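Aldehyde dehydrogenase family protein (Pseudomonas syringae pv. tomato, PDB 6X9L) catalyses the NAD-dependent oxidation of long-chain aliphatic aldehydes, octanal being bound here together with NAD in the active-site region. Local coordinates at residues F19-H24 with N209-S214; E147-C152 with Y476-A481; K261-L266 with L419-Q424; R296-R301 with V409-D414. The protein carries 1 engineered substitution. One frame throughout, in Å; residues are numbered along the deposited sequence.

Interaction 1. Residues F19-H24 with N209-S214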
loop_
_atom_site.group_PDB
_atom_site.type_symbol
_atom_site.label_atom_id
_atom_site.label_comp_id
_atom_site.label_asym_id
_atom_site.label_seq_id
_atom_site.Cartn_x
_atom_site.Cartn_y
_atom_site.Cartn_z
ATOM N N PHE A 19 -15.444 -14.392 -23.143
ATOM C CA PHE A 19 -14.614 -13.447 -22.417
ATOM C C PHE A 19 -14.041 -12.448 -23.414
ATOM O O PHE A 19 -13.876 -12.761 -24.594
ATOM C CB PHE A 19 -13.485 -14.163 -21.651
ATOM C CG PHE A 19 -13.975 -15.148 -20.613
ATOM C CD1 PHE A 19 -15.151 -14.917 -19.907
ATOM C CD2 PHE A 19 -13.271 -16.320 -20.357
ATOM C CE1 PHE A 19 -15.605 -15.843 -18.958
ATOM C CE2 PHE A 19 -13.720 -17.244 -19.410
ATOM C CZ PHE A 19 -14.885 -17.005 -18.717
ATOM N N TYR A 20 -13.753 -11.227 -22.946
ATOM C CA TYR A 20 -13.110 -10.222 -23.791
ATOM C C TYR A 20 -11.612 -10.215 -23.490
ATOM O O TYR A 20 -11.158 -9.650 -22.483
ATOM C CB TYR A 20 -13.722 -8.842 -23.608
ATOM C CG TYR A 20 -13.206 -7.864 -24.653
ATOM C CD1 TYR A 20 -13.733 -7.847 -25.937
ATOM C CD2 TYR A 20 -12.177 -6.980 -24.364
ATOM C CE1 TYR A 20 -13.259 -6.961 -26.907
ATOM C CE2 TYR A 20 -11.696 -6.094 -25.320
ATOM C CZ TYR A 20 -12.243 -6.083 -26.593
ATOM O OH TYR A 20 -11.768 -5.192 -27.541
ATOM N N ILE A 21 -10.848 -10.837 -24.385
ATOM C CA ILE A 21 -9.419 -11.035 -24.220
ATOM C C ILE A 21 -8.730 -10.603 -25.508
ATOM O O ILE A 21 -9.041 -11.123 -26.585
ATOM C CB ILE A 21 -9.095 -12.497 -23.885
ATOM C CG1 ILE A 21 -9.755 -12.867 -22.561
ATOM C CG2 ILE A 21 -7.584 -12.736 -23.836
ATOM C CD1 ILE A 21 -9.383 -14.224 -22.069
ATOM N N ASP A 22 -7.823 -9.630 -25.400
ATOM C CA ASP A 22 -6.912 -9.274 -26.483
ATOM C C ASP A 22 -7.657 -8.716 -27.697
ATOM O O ASP A 22 -7.271 -8.956 -28.844
ATOM C CB ASP A 22 -6.059 -10.477 -26.878
ATOM C CG ASP A 22 -4.884 -10.100 -27.746
ATOM O OD1 ASP A 22 -4.425 -8.943 -27.678
ATOM O OD2 ASP A 22 -4.415 -10.971 -28.503
ATOM N N GLY A 23 -8.732 -7.970 -27.446
ATOM C CA GLY A 23 -9.456 -7.282 -28.492
ATOM C C GLY A 23 -10.593 -8.055 -29.123
ATOM O O GLY A 23 -11.233 -7.538 -30.044
ATOM N N HIS A 24 -10.875 -9.267 -28.660
ATOM C CA HIS A 24 -11.905 -10.095 -29.264
ATOM C C HIS A 24 -12.644 -10.821 -28.155
ATOM O O HIS A 24 -12.155 -10.922 -27.031
ATOM C CB HIS A 24 -11.321 -11.123 -30.258
ATOM C CG HIS A 24 -10.200 -10.591 -31.092
ATOM N ND1 HIS A 24 -8.906 -10.493 -30.622
ATOM C CD2 HIS A 24 -10.171 -10.140 -32.371
ATOM C CE1 HIS A 24 -8.130 -10.001 -31.576
ATOM N NE2 HIS A 24 -8.873 -9.781 -32.648
ATOM N N ASN A 209 -9.188 -6.341 -20.443
ATOM C CA ASN A 209 -9.602 -7.727 -20.590
ATOM C C ASN A 209 -10.634 -8.078 -19.531
ATOM O O ASN A 209 -10.496 -7.689 -18.370
ATOM C CB ASN A 209 -8.403 -8.647 -20.502
ATOM C CG ASN A 209 -7.388 -8.358 -21.584
ATOM O OD1 ASN A 209 -7.571 -8.740 -22.726
ATOM N ND2 ASN A 209 -6.322 -7.666 -21.228
ATOM N N LEU A 210 -11.672 -8.809 -19.951
ATOM C CA LEU A 210 -12.797 -9.180 -19.100
ATOM C C LEU A 210 -12.893 -10.701 -18.960
ATOM O O LEU A 210 -12.954 -11.427 -19.965
ATOM C CB LEU A 210 -14.093 -8.621 -19.679
ATOM C CG LEU A 210 -15.290 -8.614 -18.741
ATOM C CD1 LEU A 210 -16.242 -7.558 -19.200
ATOM C CD2 LEU A 210 -15.960 -9.958 -18.774
ATOM N N VAL A 211 -12.905 -11.190 -17.722
ATOM C CA VAL A 211 -13.165 -12.600 -17.462
ATOM C C VAL A 211 -14.229 -12.696 -16.378
ATOM O O VAL A 211 -14.137 -12.037 -15.337
ATOM C CB VAL A 211 -11.899 -13.377 -17.040
ATOM C CG1 VAL A 211 -12.234 -14.845 -16.847
ATOM C CG2 VAL A 211 -10.783 -13.215 -18.067
ATOM N N ASN A 212 -15.237 -13.520 -16.618
ATOM C CA ASN A 212 -16.269 -13.771 -15.631
ATOM C C ASN A 212 -15.927 -15.018 -14.827
ATOM O O ASN A 212 -15.190 -15.898 -15.284
ATOM C CB ASN A 212 -17.627 -13.927 -16.310
ATOM C CG ASN A 212 -18.202 -12.608 -16.749
ATOM O OD1 ASN A 212 -18.112 -11.612 -16.024
ATOM N ND2 ASN A 212 -18.798 -12.583 -17.942
ATOM N N GLY A 213 -16.459 -15.074 -13.617
ATOM C CA GLY A 213 -16.350 -16.277 -12.812
ATOM C C GLY A 213 -16.429 -15.964 -11.331
ATOM O O GLY A 213 -16.666 -14.830 -10.915
ATOM N N SER A 214 -16.225 -17.012 -10.538
ATOM C CA SER A 214 -16.322 -16.875 -9.096
ATOM C C SER A 214 -15.116 -16.117 -8.555
ATOM O O SER A 214 -14.036 -16.096 -9.161
ATOM C CB SER A 214 -16.414 -18.245 -8.436
ATOM O OG SER A 214 -15.126 -18.841 -8.358
#
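Tyr20 and Leu210 join the two segments through their backbones as an antiparallel hydrogen-bonded pair, a single bridge with the CA atoms 4.8 Å apart. The bond from Leu210 N to Tyr20 O is the firmer of its two, 2.7 Å long and with the donor in the carbonyl plane. Its partner, from Tyr20 N to Leu210 O, is bent to 133° at the hydrogen and weak. A CA-H...O contact from Asn209 to Tyr20 O, 3.1 Å between CA and O, gives that oxygen a second neighbour.

One side-chain bond lengthens the seam. With CG anti to the carbonyl carbon (chi1 -60°), Asn209 carries its amide across Ile21, and Asp22 N donates to Asn209 OD1 over 2.8 Å, pointing almost straight along the C=O direction. Asn209 ND2 is turned to Gly206 O.

The residues gripped in this way lead into a type I' turn from Ile21 to His24, with Asp22 and Gly23 at its corners, which folds strand 19-21 back on strand 24-26. This N-terminal hairpin thus meets strand 208-210 of the NAD-binding domain, which is paired in its own sheet with strand 178-182, home of Lys182, a residue that binds NAD.

Apolar packing is led by Phe19. Val211 CG1 stands over the centre of one ring face, a CH-pi contact 3.8 Å from the centroid and 9° off the normal, while Phe19 CE1 lies 3.8 Å from Asn212 CB. Tyr20 and Leu210 meet at their CB atoms, and the hydroxyl of Tyr20 is hydrogen-bonded to His199 on helix 188-201.

Interaction 2. Residues E147-C152 with Y476-A481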
loop_
_atom_site.group_PDB
_atom_site.type_symbol
_atom_site.label_atom_id
_atom_site.label_comp_id
_atom_site.label_asym_id
_atom_site.label_seq_id
_atom_site.Cartn_x
_atom_site.Cartn_y
_atom_site.Cartn_z
ATOM N N GLU A 147 5.612 6.229 -13.445
ATOM C CA GLU A 147 5.424 5.255 -14.508
ATOM C C GLU A 147 4.296 4.304 -14.148
ATOM O O GLU A 147 4.047 4.052 -12.964
ATOM C CB GLU A 147 6.695 4.436 -14.756
ATOM C CG GLU A 147 7.906 5.254 -15.068
ATOM C CD GLU A 147 9.173 4.418 -15.160
ATOM O OE1 GLU A 147 10.232 5.007 -15.503
ATOM O OE2 GLU A 147 9.108 3.189 -14.894
ATOM N N PRO A 148 3.599 3.762 -15.147
ATOM C CA PRO A 148 2.580 2.747 -14.866
ATOM C C PRO A 148 3.210 1.545 -14.194
ATOM O O PRO A 148 4.321 1.144 -14.526
ATOM C CB PRO A 148 2.033 2.397 -16.256
ATOM C CG PRO A 148 3.075 2.841 -17.187
ATOM C CD PRO A 148 3.672 4.060 -16.573
ATOM N N ILE A 149 2.491 0.969 -13.239
ATOM C CA ILE A 149 3.067 -0.162 -12.522
ATOM C C ILE A 149 2.997 -1.446 -13.346
ATOM O O ILE A 149 3.783 -2.371 -13.104
ATOM C CB ILE A 149 2.386 -0.311 -11.150
ATOM C CG1 ILE A 149 3.092 -1.369 -10.304
ATOM C CG2 ILE A 149 0.886 -0.607 -11.312
ATOM C CD1 ILE A 149 2.741 -1.275 -8.840
ATOM N N GLY A 150 2.093 -1.526 -14.325
ATOM C CA GLY A 150 2.083 -2.637 -15.253
ATOM C C GLY A 150 0.740 -3.300 -15.495
ATOM O O GLY A 150 -0.248 -2.637 -15.836
ATOM N N VAL A 151 0.707 -4.626 -15.357
ATOM C CA VAL A 151 -0.532 -5.388 -15.500
ATOM C C VAL A 151 -1.264 -5.389 -14.158
ATOM O O VAL A 151 -0.666 -5.677 -13.113
ATOM C CB VAL A 151 -0.235 -6.822 -15.981
ATOM C CG1 VAL A 151 -1.501 -7.650 -15.977
ATOM C CG2 VAL A 151 0.406 -6.813 -17.363
ATOM N N CYS A 152 -2.566 -5.078 -14.185
ATOM C CA CYS A 152 -3.373 -4.862 -12.984
ATOM C C CYS A 152 -4.596 -5.776 -12.976
ATOM O O CYS A 152 -5.308 -5.874 -13.983
ATOM C CB CYS A 152 -3.848 -3.393 -12.891
ATOM S SG CYS A 152 -2.543 -2.161 -12.882
ATOM N N TYR A 476 -1.930 3.731 -9.511
ATOM C CA TYR A 476 -1.467 2.906 -10.616
ATOM C C TYR A 476 -0.108 3.335 -11.152
ATOM O O TYR A 476 0.332 2.812 -12.183
ATOM C CB TYR A 476 -2.509 2.904 -11.734
ATOM C CG TYR A 476 -3.799 2.262 -11.294
ATOM C CD1 TYR A 476 -3.999 0.893 -11.435
ATOM C CD2 TYR A 476 -4.800 3.013 -10.697
ATOM C CE1 TYR A 476 -5.167 0.301 -11.011
ATOM C CE2 TYR A 476 -5.971 2.432 -10.284
ATOM C CZ TYR A 476 -6.155 1.075 -10.438
ATOM O OH TYR A 476 -7.331 0.489 -10.023
ATOM N N LEU A 477 0.588 4.234 -10.459
ATOM C CA LEU A 477 1.930 4.646 -10.851
ATOM C C LEU A 477 2.964 4.163 -9.848
ATOM O O LEU A 477 2.754 4.255 -8.638
ATOM C CB LEU A 477 2.021 6.170 -10.978
ATOM C CG LEU A 477 1.015 6.778 -11.958
ATOM C CD1 LEU A 477 0.961 8.278 -11.753
ATOM C CD2 LEU A 477 1.359 6.408 -13.403
ATOM N N GLU A 478 4.076 3.632 -10.361
ATOM C CA GLU A 478 5.284 3.498 -9.562
ATOM C C GLU A 478 5.964 4.851 -9.420
ATOM O O GLU A 478 5.562 5.850 -10.021
ATOM C CB GLU A 478 6.258 2.508 -10.181
ATOM C CG GLU A 478 5.938 1.073 -9.894
ATOM C CD GLU A 478 6.162 0.684 -8.435
ATOM O OE1 GLU A 478 6.135 -0.536 -8.154
ATOM O OE2 GLU A 478 6.364 1.591 -7.577
ATOM N N THR A 479 7.028 4.870 -8.634
ATOM C CA THR A 479 7.782 6.088 -8.373
ATOM C C THR A 479 9.263 5.789 -8.564
ATOM O O THR A 479 9.799 4.837 -7.972
ATOM C CB THR A 479 7.474 6.606 -6.960
ATOM O OG1 THR A 479 6.149 7.145 -6.957
ATOM C CG2 THR A 479 8.467 7.679 -6.512
ATOM N N LYS A 480 9.914 6.576 -9.416
ATOM C CA LYS A 480 11.305 6.348 -9.752
ATOM C C LYS A 480 12.116 7.602 -9.478
ATOM O O LYS A 480 11.683 8.712 -9.804
ATOM C CB LYS A 480 11.455 5.926 -11.209
ATOM C CG LYS A 480 12.892 5.804 -11.653
ATOM C CD LYS A 480 12.970 5.455 -13.119
ATOM C CE LYS A 480 12.765 3.965 -13.338
ATOM N NZ LYS A 480 12.646 3.645 -14.776
ATOM N N ALA A 481 13.285 7.428 -8.862
ATOM C CA ALA A 481 14.227 8.523 -8.659
ATOM C C ALA A 481 15.441 8.272 -9.535
ATOM O O ALA A 481 16.067 7.208 -9.452
ATOM C CB ALA A 481 14.645 8.669 -7.194
#
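The antiparallel pairing of Pro148 with Leu477 belongs to the junction between the main sheet of the NAD-binding domain and the C-terminal strand that carries this sheet into the second subunit. Pro148 and Leu477 form a non-hydrogen-bonded pair, CA atoms 4.5 Å apart, so proline's missing N-H costs no rung. The bonds lie at its two neighbours: Glu478 N donates to Glu147 O (2.6 Å), and Ile149 N to Tyr476 O (3.0 Å), tilted 34° from the carbonyl plane. The return bond from Glu147 N to Glu478 O is weak.

Side chains extend the seam both ways. The extended chain of Glu147 reaches across to Lys480, whose own chain bends at chi3 (-81°) to bring its ammonium onto the syn side of the carboxylate; the salt bridge measures 2.9 Å from Lys480 NZ to Glu147 OE1. Glu478 CG lies 3.8 Å from Ile149 CG1, and the bend at chi2 folds the carboxylate back, its OE1 coming near Ile149 CD1. At the far end Cys152 SG meets the edge of the Tyr476 ring nearly in its plane, 3.7 Å from Tyr476 CD1, a sulfur-aromatic contact.

The charged ends are shared with the second subunit: Glu147 OE2 bonds to its Tyr459 OH, Lys480 NZ to its Ile438 O, and Glu478 OE2 forms a salt bridge with its Arg466. Ala481 pairs in parallel with a strand of that subunit. Within the chain, Pro148 packs on helix 53-71, while Tyr476 is wedged between helix 161-174 and strand 230-234.

Interaction 3. Residues K261-L266 with L419-Q424; sequences KSPNIL and LGAHVQ
Asn264 and Gln424 set their amide planes almost perpendicular, 88° apart. Gln424 bends at chi2 (-39°), swinging its amide back to Asn264, and Gln424 NE2 donates to Asn264 OD1 over 3.0 Å with the acceptor close to the glutamine amide plane. The other half of the asparagine amide, ND2, is taken by Tyr447 OH. Asn264 also crosses His422 obliquely, OD1 coming over its CB, while the imidazole meets the ring of His444. On the same face of the sheet Leu266 runs alongside Gln424, both pointing the same way, with Leu266 CD1 3.5 Å from Gln424 CG; Ile265 and Val423 point to the other face.

Beneath these side chains lies a regular parallel ladder: His422 N donates to Pro263 O (2.7 Å), Ile265 N to His422 O (2.9 Å) and Gln424 N to Ile265 O (2.8 Å). Before it, Pro263 CD rests on Ala421 CB, and a water joins Lys261 N, Ser262 OG and Leu419 N. Such pairing belongs to the parallel part of the sheet in the alpha/beta catalytic domain of aldehyde dehydrogenases, between strands 296-300 and 442-445, and its Leu419 end touches the bound NAD.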
loop_
_atom_site.group_PDB
_atom_site.type_symbol
_atom_site.label_atom_id
_atom_site.label_comp_id
_atom_site.label_asym_id
_atom_site.label_seq_id
_atom_site.Cartn_x
_atom_site.Cartn_y
_atom_site.Cartn_z
ATOM N N LYS A 261 -19.215 1.248 8.404
ATOM C CA LYS A 261 -20.331 1.466 9.332
ATOM C C LYS A 261 -20.399 2.971 9.598
ATOM O O LYS A 261 -20.176 3.454 10.706
ATOM C CB LYS A 261 -20.159 0.711 10.648
ATOM C CG LYS A 261 -21.191 -0.329 10.934
ATOM C CD LYS A 261 -22.609 0.201 11.073
ATOM C CE LYS A 261 -23.530 -0.992 10.904
ATOM N NZ LYS A 261 -24.928 -0.792 11.302
ATOM N N SER A 262 -20.694 3.731 8.563
ATOM C CA SER A 262 -20.381 5.141 8.592
ATOM C C SER A 262 -21.331 5.869 9.536
ATOM O O SER A 262 -22.550 5.652 9.484
ATOM C CB SER A 262 -20.433 5.723 7.178
ATOM O OG SER A 262 -19.485 5.065 6.337
ATOM N N PRO A 263 -20.811 6.706 10.435
ATOM C CA PRO A 263 -21.672 7.447 11.362
ATOM C C PRO A 263 -22.219 8.722 10.744
ATOM O O PRO A 263 -21.639 9.312 9.833
ATOM C CB PRO A 263 -20.730 7.769 12.529
ATOM C CG PRO A 263 -19.377 7.872 11.893
ATOM C CD PRO A 263 -19.379 6.874 10.733
ATOM N N ASN A 264 -23.374 9.133 11.262
ATOM C CA ASN A 264 -23.990 10.423 10.963
ATOM C C ASN A 264 -24.270 11.085 12.313
ATOM O O ASN A 264 -25.215 10.700 13.016
ATOM C CB ASN A 264 -25.256 10.245 10.130
ATOM C CG ASN A 264 -25.814 11.556 9.615
ATOM O OD1 ASN A 264 -25.176 12.605 9.727
ATOM N ND2 ASN A 264 -27.009 11.502 9.040
ATOM N N ILE A 265 -23.425 12.052 12.684
ATOM C CA ILE A 265 -23.587 12.810 13.921
ATOM C C ILE A 265 -24.424 14.048 13.628
ATOM O O ILE A 265 -24.034 14.892 12.816
ATOM C CB ILE A 265 -22.236 13.228 14.524
ATOM C CG1 ILE A 265 -21.395 12.033 14.990
ATOM C CG2 ILE A 265 -22.470 14.184 15.693
ATOM C CD1 ILE A 265 -20.050 12.457 15.590
ATOM N N LEU A 266 -25.564 14.166 14.302
ATOM C CA LEU A 266 -26.312 15.411 14.358
ATOM C C LEU A 266 -25.875 16.152 15.623
ATOM O O LEU A 266 -26.159 15.713 16.744
ATOM C CB LEU A 266 -27.820 15.146 14.331
ATOM C CG LEU A 266 -28.354 14.769 12.938
ATOM C CD1 LEU A 266 -27.535 13.617 12.279
ATOM C CD2 LEU A 266 -29.837 14.424 12.980
ATOM N N LEU A 419 -14.662 4.206 6.550
ATOM C CA LEU A 419 -14.761 4.497 5.127
ATOM C C LEU A 419 -15.307 5.902 4.886
ATOM O O LEU A 419 -14.760 6.660 4.067
ATOM C CB LEU A 419 -15.629 3.447 4.432
ATOM C CG LEU A 419 -15.826 3.706 2.943
ATOM C CD1 LEU A 419 -14.570 3.336 2.166
ATOM C CD2 LEU A 419 -17.030 2.946 2.434
ATOM N N GLY A 420 -16.381 6.263 5.587
ATOM C CA GLY A 420 -16.988 7.569 5.487
ATOM C C GLY A 420 -17.662 7.974 6.784
ATOM O O GLY A 420 -17.577 7.265 7.788
ATOM N N ALA A 421 -18.349 9.116 6.757
ATOM C CA ALA A 421 -18.913 9.732 7.951
ATOM C C ALA A 421 -19.660 10.997 7.541
ATOM O O ALA A 421 -19.354 11.612 6.515
ATOM C CB ALA A 421 -17.823 10.068 8.970
ATOM N N HIS A 422 -20.623 11.399 8.385
ATOM C CA HIS A 422 -21.466 12.566 8.147
ATOM C C HIS A 422 -21.587 13.436 9.396
ATOM O O HIS A 422 -21.675 12.928 10.517
ATOM C CB HIS A 422 -22.851 12.132 7.694
ATOM C CG HIS A 422 -22.898 11.690 6.269
ATOM N ND1 HIS A 422 -23.458 12.457 5.270
ATOM C CD2 HIS A 422 -22.445 10.562 5.671
ATOM C CE1 HIS A 422 -23.346 11.820 4.118
ATOM N NE2 HIS A 422 -22.736 10.669 4.335
ATOM N N VAL A 423 -21.614 14.754 9.210
ATOM C CA VAL A 423 -21.825 15.678 10.315
ATOM C C VAL A 423 -22.915 16.663 9.919
ATOM O O VAL A 423 -22.895 17.209 8.806
ATOM C CB VAL A 423 -20.534 16.417 10.705
ATOM C CG1 VAL A 423 -20.792 17.360 11.876
ATOM C CG2 VAL A 423 -19.463 15.415 11.094
ATOM N N GLN A 424 -23.894 16.842 10.814
ATOM C CA GLN A 424 -24.959 17.831 10.689
ATOM C C GLN A 424 -24.771 18.864 11.789
ATOM O O GLN A 424 -24.651 18.510 12.968
ATOM C CB GLN A 424 -26.339 17.189 10.805
ATOM C CG GLN A 424 -26.548 15.987 9.920
ATOM C CD GLN A 424 -25.921 16.153 8.557
ATOM O OE1 GLN A 424 -25.864 17.265 8.007
ATOM N NE2 GLN A 424 -25.417 15.042 8.004
HETATM O O HOH W 1 -17.354 3.851 8.328
#

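Interaction 4. Residues R296-R301 with V409-D414; sequences RMIVPR and VAIAND
Arg296 CG and Ile298 CG1 both lie anti to the carbonyl carbon (chi1 -70° and -58°); two residues apart on strand 296-300, the side chains leave the same face toward helix 405-413. The helix is the connecting element of a beta-alpha-beta crossover: it leaves strand 396-402, passes over strands 296-300 and 263-266, and returns to the sheet at strand 422-424. The strand and helix axes run antiparallel, 9.5 Å apart at closest approach.

Apolar packing comes from one methyl group. Ile298 CD1 touches both Ile411 CG2 and Ala412 CB, each at 4.0 Å, and so sits against two successive residues of the helix. Pro263 of the adjoining strand packs on Ala412 as well, filling in the same layer.

Arg296 works differently. Its chain bends at chi2 and again at chi3 (71°), lifting the guanidinium to the last turn of the helix, where the backbone carbonyls of Ile411 and Ala412 lie at its edge and near its plane. A positive group here probably interacts favourably with the negative end of the helix dipole. The stronger polar partner is Lys261 O, in the loop leading into strand 263-266, bonded to NH1, so the guanidinium links that loop to the helix end. Across the gap itself Arg296 NH2 donates to Ala412 O in a fairly straight but weak bond of 3.4 Å.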
loop_
_atom_site.group_PDB
_atom_site.type_symbol
_atom_site.label_atom_id
_atom_site.label_comp_id
_atom_site.label_asym_id
_atom_site.label_seq_id
_atom_site.Cartn_x
_atom_site.Cartn_y
_atom_site.Cartn_z
ATOM N N ARG A 296 -25.352 4.587 10.990
ATOM C CA ARG A 296 -25.414 4.870 12.424
ATOM C C ARG A 296 -25.637 6.370 12.580
ATOM O O ARG A 296 -24.715 7.160 12.346
ATOM C CB ARG A 296 -24.133 4.439 13.147
ATOM C CG ARG A 296 -23.925 2.943 13.262
ATOM C CD ARG A 296 -22.463 2.587 13.140
ATOM N NE ARG A 296 -21.703 2.990 14.311
ATOM C CZ ARG A 296 -20.636 3.786 14.288
ATOM N NH1 ARG A 296 -20.167 4.269 13.150
ATOM N NH2 ARG A 296 -20.024 4.087 15.421
ATOM N N MET A 297 -26.857 6.759 12.954
ATOM C CA MET A 297 -27.214 8.162 13.144
ATOM C C MET A 297 -27.093 8.500 14.625
ATOM O O MET A 297 -27.797 7.912 15.460
ATOM C CB MET A 297 -28.625 8.448 12.626
ATOM C CG MET A 297 -28.969 9.915 12.599
ATOM S SD MET A 297 -30.656 10.259 12.067
ATOM C CE MET A 297 -30.425 10.363 10.284
ATOM N N ILE A 298 -26.211 9.445 14.945
ATOM C CA ILE A 298 -25.804 9.717 16.322
ATOM C C ILE A 298 -26.341 11.091 16.713
ATOM O O ILE A 298 -26.002 12.108 16.087
ATOM C CB ILE A 298 -24.281 9.621 16.472
ATOM C CG1 ILE A 298 -23.846 8.214 16.047
ATOM C CG2 ILE A 298 -23.853 9.898 17.900
ATOM C CD1 ILE A 298 -22.409 8.125 15.598
ATOM N N VAL A 299 -27.187 11.115 17.743
ATOM C CA VAL A 299 -28.033 12.275 18.029
ATOM C C VAL A 299 -28.131 12.469 19.531
ATOM O O VAL A 299 -27.964 11.526 20.317
ATOM C CB VAL A 299 -29.448 12.103 17.428
ATOM C CG1 VAL A 299 -29.385 12.029 15.909
ATOM C CG2 VAL A 299 -30.109 10.846 17.966
ATOM N N PRO A 300 -28.387 13.715 19.962
ATOM C CA PRO A 300 -28.510 14.011 21.403
ATOM C C PRO A 300 -29.655 13.248 22.056
ATOM O O PRO A 300 -30.752 13.156 21.509
ATOM C CB PRO A 300 -28.770 15.524 21.433
ATOM C CG PRO A 300 -28.225 16.035 20.147
ATOM C CD PRO A 300 -28.430 14.938 19.140
ATOM N N ARG A 301 -29.399 12.723 23.256
ATOM C CA ARG A 301 -30.390 11.861 23.896
ATOM C C ARG A 301 -31.722 12.578 24.036
ATOM O O ARG A 301 -32.781 12.033 23.705
ATOM C CB ARG A 301 -29.892 11.393 25.264
ATOM C CG ARG A 301 -30.801 10.378 25.959
ATOM C CD ARG A 301 -30.063 9.650 27.092
ATOM N NE ARG A 301 -29.476 8.377 26.649
ATOM C CZ ARG A 301 -28.177 8.166 26.431
ATOM N NH1 ARG A 301 -27.306 9.146 26.617
ATOM N NH2 ARG A 301 -27.742 6.974 26.026
ATOM N N VAL A 409 -18.410 11.790 19.318
ATOM C CA VAL A 409 -17.228 11.462 18.524
ATOM C C VAL A 409 -16.714 10.069 18.888
ATOM O O VAL A 409 -16.357 9.263 18.009
ATOM C CB VAL A 409 -16.148 12.555 18.700
ATOM C CG1 VAL A 409 -14.820 12.125 18.086
ATOM C CG2 VAL A 409 -16.613 13.891 18.088
ATOM N N ALA A 410 -16.685 9.751 20.188
ATOM C CA ALA A 410 -16.205 8.442 20.619
ATOM C C ALA A 410 -17.062 7.316 20.039
ATOM O O ALA A 410 -16.541 6.280 19.610
ATOM C CB ALA A 410 -16.177 8.372 22.144
ATOM N N ILE A 411 -18.380 7.507 20.012
ATOM C CA ILE A 411 -19.270 6.535 19.393
ATOM C C ILE A 411 -19.003 6.446 17.897
ATOM O O ILE A 411 -18.960 5.349 17.321
ATOM C CB ILE A 411 -20.735 6.912 19.681
ATOM C CG1 ILE A 411 -21.015 6.853 21.175
ATOM C CG2 ILE A 411 -21.697 6.011 18.926
ATOM C CD1 ILE A 411 -22.439 7.159 21.515
ATOM N N ALA A 412 -18.835 7.595 17.238
ATOM C CA ALA A 412 -18.589 7.568 15.803
ATOM C C ALA A 412 -17.332 6.763 15.482
ATOM O O ALA A 412 -17.317 5.974 14.534
ATOM C CB ALA A 412 -18.486 8.994 15.259
ATOM N N ASN A 413 -16.276 6.935 16.275
ATOM C CA ASN A 413 -15.028 6.208 16.075
ATOM C C ASN A 413 -15.049 4.798 16.664
ATOM O O ASN A 413 -14.099 4.045 16.447
ATOM C CB ASN A 413 -13.873 7.013 16.672
ATOM C CG ASN A 413 -13.509 8.207 15.823
ATOM O OD1 ASN A 413 -13.522 8.134 14.597
ATOM N ND2 ASN A 413 -13.189 9.317 16.465
ATOM N N ASP A 414 -16.108 4.421 17.383
ATOM C CA ASP A 414 -16.181 3.128 18.059
ATOM C C ASP A 414 -16.511 2.026 17.048
ATOM O O ASP A 414 -17.588 1.420 17.048
ATOM C CB ASP A 414 -17.205 3.185 19.177
ATOM C CG ASP A 414 -17.258 1.915 19.966
ATOM O OD1 ASP A 414 -16.261 1.166 19.912
ATOM O OD2 ASP A 414 -18.291 1.653 20.620
#

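Overall arrangement
From the N terminus, the hairpin strand 19-21 waits some 185 residues before interaction 1 fixes it to the edge of the NAD-binding sheet. Inside that loop begins interaction 2, which closes only near the C terminus; the two therefore cross, and both reach the same sheet, about 7 Å apart at their nearest atoms. Interactions 3 and 4 nest inside the loop closed by interaction 2, with 4 nested in 3. They belong to the catalytic domain, on the opposite side of the chain's centre from interaction 1. Their centres lie 8 Å apart, and they touch, since strands 263-266 and 296-300 are sheet neighbours and helix 405-413 leads into strand 422-424.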